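Retinol dehydratase (Spodoptera frugiperda, PDB 1FMJ) dehydrates retinol on a sulfotransferase-like fold, binding it together with the nucleotide adenosine-3',5'-diphosphate. Local coordinates at residues 188-191 and 192-196; 212-215 and 216-220; 322-325 and 326-329. All coordinates share one frame; numbering follows the deposited sequence.

Contact 1 of 3, residues 188-191 and 192-196; sequences RDVA and VSSFH. With A3P (adenosine-3'-5'-diphosphate), chain G.
Within helix 187-200, which follows strand 179-184 of the parallel sheet, S193 and S194 bond through their amides to carbonyls one turn back but use their hydroxyls differently at the nucleotide-binding site. The amide of S193 bonds to D189 O at 2.8 Å, while its OG, lying anti to its own backbone N (chi1 -175°), donates to A3P O1P at 2.6 Å. O1P belongs to the 3'-phosphate, so a small hydroxyl-bearing residue suits a place so close to it. R73 NE bonds to the same OG, adding a positively charged neighbour beside the anion. S194 instead folds its OG back onto the helix: V190 O receives S194 OG at 2.7 Å and S194 N at 2.7 Å, from opposite faces of the carbonyl plane. The two bonds grip V190 O and give the buried hydroxyl a partner within its own helix; Q72 OE1 offers it a second, weak one. D189 turns its carboxylate to the amides of G317 and W319, tying the helix to the loop before helix 325-338. The small A191 meets F210 and F217 of helix 210-218, whereas V190 packs on Y71, just after strand 66-70 of the same sheet.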
loop_
_atom_site.group_PDB
_atom_site.type_symbol
_atom_site.label_atom_id
_atom_site.label_comp_id
_atom_site.label_asym_id
_atom_site.label_seq_id
_atom_site.Cartn_x
_atom_site.Cartn_y
_atom_site.Cartn_z
ATOM N N ARG A 188 -5.428 -0.388 13.787
ATOM C CA ARG A 188 -6.809 -0.844 13.852
ATOM C C ARG A 188 -7.653 -0.374 12.671
ATOM O O ARG A 188 -8.455 -1.145 12.142
ATOM C CB ARG A 188 -7.410 -0.435 15.194
ATOM C CG ARG A 188 -6.746 -1.188 16.343
ATOM C CD ARG A 188 -6.980 -0.532 17.682
ATOM N NE ARG A 188 -6.430 0.812 17.715
ATOM C CZ ARG A 188 -6.352 1.556 18.809
ATOM N NH1 ARG A 188 -6.792 1.080 19.964
ATOM N NH2 ARG A 188 -5.831 2.773 18.745
ATOM N N ASP A 189 -7.458 0.871 12.246
ATOM C CA ASP A 189 -8.179 1.415 11.094
ATOM C C ASP A 189 -7.601 0.842 9.797
ATOM O O ASP A 189 -8.298 0.717 8.791
ATOM C CB ASP A 189 -8.072 2.943 11.058
ATOM C CG ASP A 189 -8.879 3.605 12.146
ATOM O OD1 ASP A 189 -9.971 3.081 12.460
ATOM O OD2 ASP A 189 -8.437 4.658 12.667
ATOM N N VAL A 190 -6.308 0.538 9.823
ATOM C CA VAL A 190 -5.628 -0.056 8.681
ATOM C C VAL A 190 -6.242 -1.439 8.454
ATOM O O VAL A 190 -6.477 -1.856 7.315
ATOM C CB VAL A 190 -4.098 -0.222 8.961
ATOM C CG1 VAL A 190 -3.459 -1.071 7.887
ATOM C CG2 VAL A 190 -3.415 1.143 9.013
ATOM N N ALA A 191 -6.495 -2.150 9.548
ATOM C CA ALA A 191 -7.075 -3.487 9.474
ATOM C C ALA A 191 -8.468 -3.397 8.855
ATOM O O ALA A 191 -8.803 -4.167 7.958
ATOM C CB ALA A 191 -7.152 -4.107 10.865
ATOM N N VAL A 192 -9.273 -2.450 9.330
ATOM C CA VAL A 192 -10.622 -2.261 8.787
ATOM C C VAL A 192 -10.540 -1.882 7.305
ATOM O O VAL A 192 -11.256 -2.437 6.477
ATOM C CB VAL A 192 -11.398 -1.156 9.547
ATOM C CG1 VAL A 192 -12.727 -0.841 8.827
ATOM C CG2 VAL A 192 -11.699 -1.618 10.946
ATOM N N SER A 193 -9.656 -0.955 6.961
ATOM C CA SER A 193 -9.546 -0.553 5.564
ATOM C C SER A 193 -8.995 -1.687 4.701
ATOM O O SER A 193 -9.380 -1.834 3.539
ATOM C CB SER A 193 -8.662 0.687 5.408
ATOM O OG SER A 193 -8.665 1.127 4.053
ATOM N N SER A 194 -8.090 -2.481 5.267
ATOM C CA SER A 194 -7.512 -3.596 4.534
ATOM C C SER A 194 -8.577 -4.673 4.337
ATOM O O SER A 194 -8.605 -5.350 3.316
ATOM C CB SER A 194 -6.307 -4.161 5.289
ATOM O OG SER A 194 -5.234 -3.232 5.294
ATOM N N PHE A 195 -9.457 -4.821 5.323
ATOM C CA PHE A 195 -10.530 -5.799 5.236
ATOM C C PHE A 195 -11.384 -5.471 4.009
ATOM O O PHE A 195 -11.592 -6.325 3.152
ATOM C CB PHE A 195 -11.387 -5.754 6.509
ATOM C CG PHE A 195 -12.712 -6.480 6.393
ATOM C CD1 PHE A 195 -12.765 -7.867 6.283
ATOM C CD2 PHE A 195 -13.908 -5.768 6.423
ATOM C CE1 PHE A 195 -13.995 -8.535 6.209
ATOM C CE2 PHE A 195 -15.141 -6.426 6.350
ATOM C CZ PHE A 195 -15.181 -7.811 6.244
ATOM N N HIS A 196 -11.857 -4.227 3.933
ATOM C CA HIS A 196 -12.695 -3.770 2.829
ATOM C C HIS A 196 -12.016 -3.826 1.485
ATOM O O HIS A 196 -12.654 -4.108 0.468
ATOM C CB HIS A 196 -13.170 -2.345 3.079
ATOM C CG HIS A 196 -14.319 -2.260 4.027
ATOM N ND1 HIS A 196 -15.599 -2.632 3.674
ATOM C CD2 HIS A 196 -14.383 -1.863 5.319
ATOM C CE1 HIS A 196 -16.401 -2.466 4.710
ATOM N NE2 HIS A 196 -15.687 -2.001 5.721
HETATM P P1 A3P G . -10.535 4.090 4.615
HETATM O O1P A3P G . -10.700 2.701 4.151
HETATM O O2P A3P G . -11.588 4.972 4.068
HETATM O O3P A3P G . -10.552 4.147 6.084
HETATM P P2 A3P G . -4.069 3.813 0.660
HETATM O O4P A3P G . -4.096 4.857 -0.377
HETATM O O5P A3P G . -2.722 3.709 1.261
HETATM O O6P A3P G . -4.495 2.509 0.075
HETATM O "O5'" A3P G . -5.085 4.204 1.804
HETATM C "C5'" A3P G . -6.472 4.356 1.552
HETATM C "C4'" A3P G . -7.180 5.004 2.747
HETATM O "O4'" A3P G . -7.058 6.448 2.607
HETATM C "C3'" A3P G . -8.683 4.722 2.762
HETATM O "O3'" A3P G . -9.119 4.631 4.138
HETATM C "C2'" A3P G . -9.211 5.890 1.954
HETATM O "O2'" A3P G . -10.616 6.125 1.954
HETATM C "C1'" A3P G . -8.369 7.019 2.527
HETATM N N9 A3P G . -8.354 8.208 1.666
HETATM C C8 A3P G . -8.134 8.306 0.301
HETATM N N7 A3P G . -8.183 9.520 -0.179
HETATM C C5 A3P G . -8.455 10.299 0.937
HETATM C C6 A3P G . -8.638 11.712 1.134
HETATM N N6 A3P G . -8.564 12.605 0.142
HETATM N N1 A3P G . -8.902 12.169 2.424
HETATM C C2 A3P G . -8.984 11.286 3.471
HETATM N N3 A3P G . -8.831 9.927 3.410
HETATM C C4 A3P G . -8.567 9.499 2.105
#

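Contact 2 of 3, residues 212-215 and 216-220; sequences DFWE and MFHRG
W214 and H218, one turn apart on helix 210-218, lie face over face in an offset stack: the five-membered ring of the indole and the imidazole have centroids 4.2 Å apart and planes only 3° from parallel. H218 CB continues the cover, sitting 3.8 Å from the centroid of the W214 six-membered ring in a CH-pi contact. The imidazole is folded back by an unusual helical torsion, with CG between the backbone N and the carbonyl carbon (chi1 81°). That turn brings H218 ND1 to W214 O at 2.6 Å, and the same carbonyl accepts H218 N at 3.0 Å from the opposite face of its plane. R219 CG lies over the rim of the imidazole's opposite face. E215 runs alongside H218, its carboxylate turned 74° from the ring and its OE1 3.3 Å from H218 CE1; a water donates to OE1 and weakly accepts from H218 NE2.

On the buried side of the helix, F213 CD1 meets M216 CE at 3.8 Å, the flexible thioether chain bending to reach the ring. Farther out, Q330 of helix 325-338 bonds to W214 NE1 through its OE1, which should help to hold the indole's rotation, and F323 meets the indole edge to face.

ND1 donates to W214 O and NE2, though weakly, to the water, which would be consistent with a protonated ring; the nearby E215 carboxylate and the carbonyls at the helix's C-terminal end could favour it. A histidine thus suits this place as stacker and donor at once.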
loop_
_atom_site.group_PDB
_atom_site.type_symbol
_atom_site.label_atom_id
_atom_site.label_comp_id
_atom_site.label_asym_id
_atom_site.label_seq_id
_atom_site.Cartn_x
_atom_site.Cartn_y
_atom_site.Cartn_z
ATOM N N ASP A 212 -12.112 -12.485 11.656
ATOM C CA ASP A 212 -11.199 -13.491 11.117
ATOM C C ASP A 212 -10.068 -12.748 10.413
ATOM O O ASP A 212 -8.921 -13.190 10.403
ATOM C CB ASP A 212 -11.878 -14.392 10.084
ATOM C CG ASP A 212 -12.998 -15.214 10.663
ATOM O OD1 ASP A 212 -12.880 -15.644 11.826
ATOM O OD2 ASP A 212 -13.988 -15.442 9.935
ATOM N N PHE A 213 -10.407 -11.620 9.807
ATOM C CA PHE A 213 -9.408 -10.830 9.106
ATOM C C PHE A 213 -8.450 -10.241 10.141
ATOM O O PHE A 213 -7.237 -10.211 9.928
ATOM C CB PHE A 213 -10.069 -9.711 8.299
ATOM C CG PHE A 213 -9.104 -8.939 7.443
ATOM C CD1 PHE A 213 -8.685 -9.445 6.214
ATOM C CD2 PHE A 213 -8.563 -7.739 7.890
ATOM C CE1 PHE A 213 -7.737 -8.764 5.445
ATOM C CE2 PHE A 213 -7.611 -7.052 7.124
ATOM C CZ PHE A 213 -7.201 -7.568 5.902
ATOM N N TRP A 214 -9.004 -9.785 11.265
ATOM C CA TRP A 214 -8.205 -9.201 12.342
ATOM C C TRP A 214 -7.246 -10.199 12.978
ATOM O O TRP A 214 -6.117 -9.848 13.320
ATOM C CB TRP A 214 -9.112 -8.612 13.420
ATOM C CG TRP A 214 -8.396 -8.336 14.720
ATOM C CD1 TRP A 214 -8.521 -9.033 15.888
ATOM C CD2 TRP A 214 -7.451 -7.292 14.976
ATOM N NE1 TRP A 214 -7.716 -8.485 16.857
ATOM C CE2 TRP A 214 -7.048 -7.415 16.324
ATOM C CE3 TRP A 214 -6.904 -6.262 14.194
ATOM C CZ2 TRP A 214 -6.123 -6.545 16.913
ATOM C CZ3 TRP A 214 -5.985 -5.399 14.777
ATOM C CH2 TRP A 214 -5.603 -5.546 16.125
ATOM N N GLU A 215 -7.699 -11.434 13.158
ATOM C CA GLU A 215 -6.847 -12.470 13.738
ATOM C C GLU A 215 -5.606 -12.630 12.867
ATOM O O GLU A 215 -4.479 -12.677 13.353
ATOM C CB GLU A 215 -7.578 -13.812 13.790
ATOM C CG GLU A 215 -8.754 -13.882 14.756
ATOM C CD GLU A 215 -8.346 -13.631 16.199
ATOM O OE1 GLU A 215 -7.190 -13.964 16.555
ATOM O OE2 GLU A 215 -9.189 -13.114 16.974
ATOM N N MET A 216 -5.844 -12.720 11.564
ATOM C CA MET A 216 -4.794 -12.897 10.576
ATOM C C MET A 216 -3.869 -11.694 10.542
ATOM O O MET A 216 -2.646 -11.830 10.648
ATOM C CB MET A 216 -5.440 -13.126 9.203
ATOM C CG MET A 216 -4.494 -13.149 8.008
ATOM S SD MET A 216 -5.337 -13.753 6.498
ATOM C CE MET A 216 -6.883 -12.784 6.529
ATOM N N PHE A 217 -4.462 -10.510 10.420
ATOM C CA PHE A 217 -3.695 -9.275 10.353
ATOM C C PHE A 217 -2.801 -8.968 11.553
ATOM O O PHE A 217 -1.656 -8.562 11.366
ATOM C CB PHE A 217 -4.624 -8.088 10.129
ATOM C CG PHE A 217 -3.916 -6.771 10.097
ATOM C CD1 PHE A 217 -3.274 -6.338 8.940
ATOM C CD2 PHE A 217 -3.891 -5.956 11.216
ATOM C CE1 PHE A 217 -2.623 -5.108 8.902
ATOM C CE2 PHE A 217 -3.239 -4.719 11.186
ATOM C CZ PHE A 217 -2.607 -4.300 10.026
ATOM N N HIS A 218 -3.301 -9.134 12.778
ATOM C CA HIS A 218 -2.454 -8.820 13.934
ATOM C C HIS A 218 -1.469 -9.927 14.280
ATOM O O HIS A 218 -0.556 -9.716 15.070
ATOM C CB HIS A 218 -3.283 -8.437 15.176
ATOM C CG HIS A 218 -3.841 -9.595 15.949
ATOM N ND1 HIS A 218 -4.796 -10.448 15.437
ATOM C CD2 HIS A 218 -3.654 -9.973 17.237
ATOM C CE1 HIS A 218 -5.180 -11.296 16.376
ATOM N NE2 HIS A 218 -4.503 -11.029 17.478
ATOM N N ARG A 219 -1.643 -11.098 13.677
ATOM C CA ARG A 219 -0.738 -12.211 13.924
ATOM C C ARG A 219 0.354 -12.243 12.860
ATOM O O ARG A 219 1.156 -13.178 12.804
ATOM C CB ARG A 219 -1.490 -13.544 13.928
ATOM C CG ARG A 219 -2.185 -13.866 15.243
ATOM C CD ARG A 219 -2.472 -15.356 15.330
ATOM N NE ARG A 219 -1.262 -16.145 15.086
ATOM C CZ ARG A 219 -1.225 -17.476 15.021
ATOM N NH1 ARG A 219 -2.335 -18.183 15.189
ATOM N NH2 ARG A 219 -0.077 -18.100 14.765
ATOM N N GLY A 220 0.386 -11.205 12.030
ATOM C CA GLY A 220 1.377 -11.130 10.972
ATOM C C GLY A 220 1.146 -12.162 9.884
ATOM O O GLY A 220 2.101 -12.662 9.274
HETATM O O HOH W 1 -4.954 -14.037 18.538
#

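Contact 3 of 3, residues 322-325 and 326-329; sequences YFDE and EMTK
The F323 ring has the methyl of M327 over one face, CE standing 4.2 Å above the plane and toward the rim, while M327 O lies in plane at an edge. M327 CB also approaches F323 CD2, at 3.8 Å, and the two side chains cross at about a right angle. The thioether bends at its last torsion (chi3 79°), bringing CE to within 3.6 Å of Y322 O. A long, pliable methionine suits this place because it can follow both the ring and the backbone leading into the helix.

The second flat group, the carboxylate of D324, caps helix 325-338. D324 is the N-cap residue, and its OD2 takes the M327 N-H at 2.7 Å in a nearly straight bond, 169° at the hydrogen. Aspartate suits the position: its short chain reaches the first-turn amide, and its negative charge should interact favourably with the helix's N-terminal end. The carboxylate also rests against the methionine, with D324 CG 3.8 Å from M327 SD. D324 O is used as well, accepting T328 N at 2.8 Å almost head-on and T328 OG1 at 2.9 Å from well above the carbonyl plane. The threonine hydroxyl thereby finds its partner one turn back, beside F323 CB.

E326 directs its carboxylate to K211, a salt bridge to helix 210-218, where M327 also packs on F210. F323 meets the rings of F210 and W319 and touches R188 on helix 187-200. Y322 reaches that same helix, lying on V192 and hydrogen-bonded through its OH to H196 NE2, so the loop entering helix 325-338 is fastened to both earlier helices.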
loop_
_atom_site.group_PDB
_atom_site.type_symbol
_atom_site.label_atom_id
_atom_site.label_comp_id
_atom_site.label_asym_id
_atom_site.label_seq_id
_atom_site.Cartn_x
_atom_site.Cartn_y
_atom_site.Cartn_z
ATOM N N TYR A 322 -15.996 -1.617 14.560
ATOM C CA TYR A 322 -15.686 -2.970 14.102
ATOM C C TYR A 322 -15.090 -3.913 15.142
ATOM O O TYR A 322 -15.079 -5.124 14.942
ATOM C CB TYR A 322 -14.721 -2.917 12.916
ATOM C CG TYR A 322 -15.286 -2.335 11.648
ATOM C CD1 TYR A 322 -15.460 -0.964 11.502
ATOM C CD2 TYR A 322 -15.619 -3.162 10.575
ATOM C CE1 TYR A 322 -15.946 -0.425 10.313
ATOM C CE2 TYR A 322 -16.109 -2.639 9.389
ATOM C CZ TYR A 322 -16.269 -1.269 9.258
ATOM O OH TYR A 322 -16.743 -0.748 8.073
ATOM N N PHE A 323 -14.574 -3.364 16.234
ATOM C CA PHE A 323 -13.973 -4.177 17.287
ATOM C C PHE A 323 -14.889 -4.295 18.501
ATOM O O PHE A 323 -15.357 -3.283 19.034
ATOM C CB PHE A 323 -12.655 -3.558 17.751
ATOM C CG PHE A 323 -11.567 -3.583 16.723
ATOM C CD1 PHE A 323 -11.730 -2.951 15.496
ATOM C CD2 PHE A 323 -10.358 -4.216 16.997
ATOM C CE1 PHE A 323 -10.703 -2.944 14.554
ATOM C CE2 PHE A 323 -9.326 -4.218 16.065
ATOM C CZ PHE A 323 -9.499 -3.578 14.838
ATOM N N ASP A 324 -15.143 -5.519 18.947
ATOM C CA ASP A 324 -15.978 -5.698 20.121
ATOM C C ASP A 324 -15.095 -5.526 21.346
ATOM O O ASP A 324 -13.903 -5.234 21.216
ATOM C CB ASP A 324 -16.660 -7.074 20.112
ATOM C CG ASP A 324 -15.681 -8.227 20.027
ATOM O OD1 ASP A 324 -16.133 -9.329 19.666
ATOM O OD2 ASP A 324 -14.485 -8.051 20.324
ATOM N N GLU A 325 -15.668 -5.689 22.534
ATOM C CA GLU A 325 -14.891 -5.528 23.751
ATOM C C GLU A 325 -13.603 -6.355 23.725
ATOM O O GLU A 325 -12.511 -5.817 23.928
ATOM C CB GLU A 325 -15.742 -5.878 24.986
ATOM C CG GLU A 325 -17.087 -6.580 24.721
ATOM C CD GLU A 325 -18.095 -5.750 23.904
ATOM O OE1 GLU A 325 -18.348 -4.560 24.225
ATOM O OE2 GLU A 325 -18.654 -6.306 22.942
ATOM N N GLU A 326 -13.727 -7.653 23.459
ATOM C CA GLU A 326 -12.573 -8.549 23.404
ATOM C C GLU A 326 -11.519 -8.102 22.395
ATOM O O GLU A 326 -10.343 -7.976 22.731
ATOM C CB GLU A 326 -13.016 -9.967 23.048
ATOM C CG GLU A 326 -11.855 -10.891 22.713
ATOM C CD GLU A 326 -12.296 -12.161 22.005
ATOM O OE1 GLU A 326 -13.012 -12.978 22.636
ATOM O OE2 GLU A 326 -11.929 -12.338 20.817
ATOM N N MET A 327 -11.939 -7.887 21.153
ATOM C CA MET A 327 -11.029 -7.453 20.100
ATOM C C MET A 327 -10.313 -6.174 20.503
ATOM O O MET A 327 -9.108 -6.034 20.292
ATOM C CB MET A 327 -11.799 -7.220 18.798
ATOM C CG MET A 327 -12.219 -8.492 18.105
ATOM S SD MET A 327 -13.495 -8.213 16.860
ATOM C CE MET A 327 -12.552 -7.581 15.490
ATOM N N THR A 328 -11.062 -5.241 21.077
ATOM C CA THR A 328 -10.496 -3.975 21.516
ATOM C C THR A 328 -9.360 -4.231 22.503
ATOM O O THR A 328 -8.269 -3.684 22.356
ATOM C CB THR A 328 -11.577 -3.086 22.172
ATOM O OG1 THR A 328 -12.555 -2.719 21.186
ATOM C CG2 THR A 328 -10.954 -1.824 22.757
ATOM N N LYS A 329 -9.618 -5.073 23.498
ATOM C CA LYS A 329 -8.607 -5.411 24.495
ATOM C C LYS A 329 -7.424 -6.103 23.830
ATOM O O LYS A 329 -6.264 -5.784 24.099
ATOM C CB LYS A 329 -9.196 -6.337 25.568
ATOM C CG LYS A 329 -10.292 -5.703 26.415
ATOM C CD LYS A 329 -9.762 -4.553 27.249
ATOM C CE LYS A 329 -10.847 -3.999 28.164
ATOM N NZ LYS A 329 -10.311 -2.957 29.090
#

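From the N terminus the chain meets residues 188-196 first, then 212-220, then 322-329. Each contact joins residues about one turn apart, within a helix in contacts 1 and 2 and at a helix start in contact 3, so none closes a long loop, and the three follow in series without nesting or crossing. Contacts 1 and 2 lie on successive helices, 187-200 and 210-218, whose sides meet where F213 lies against the A191 carbonyl. More than a hundred residues later, contact 3 returns the chain to both of them as helix 325-338 begins. Together they join three helices into one packed group on a single side of the chain's centre, with contact 1 alone of the three bonded to the nucleotide.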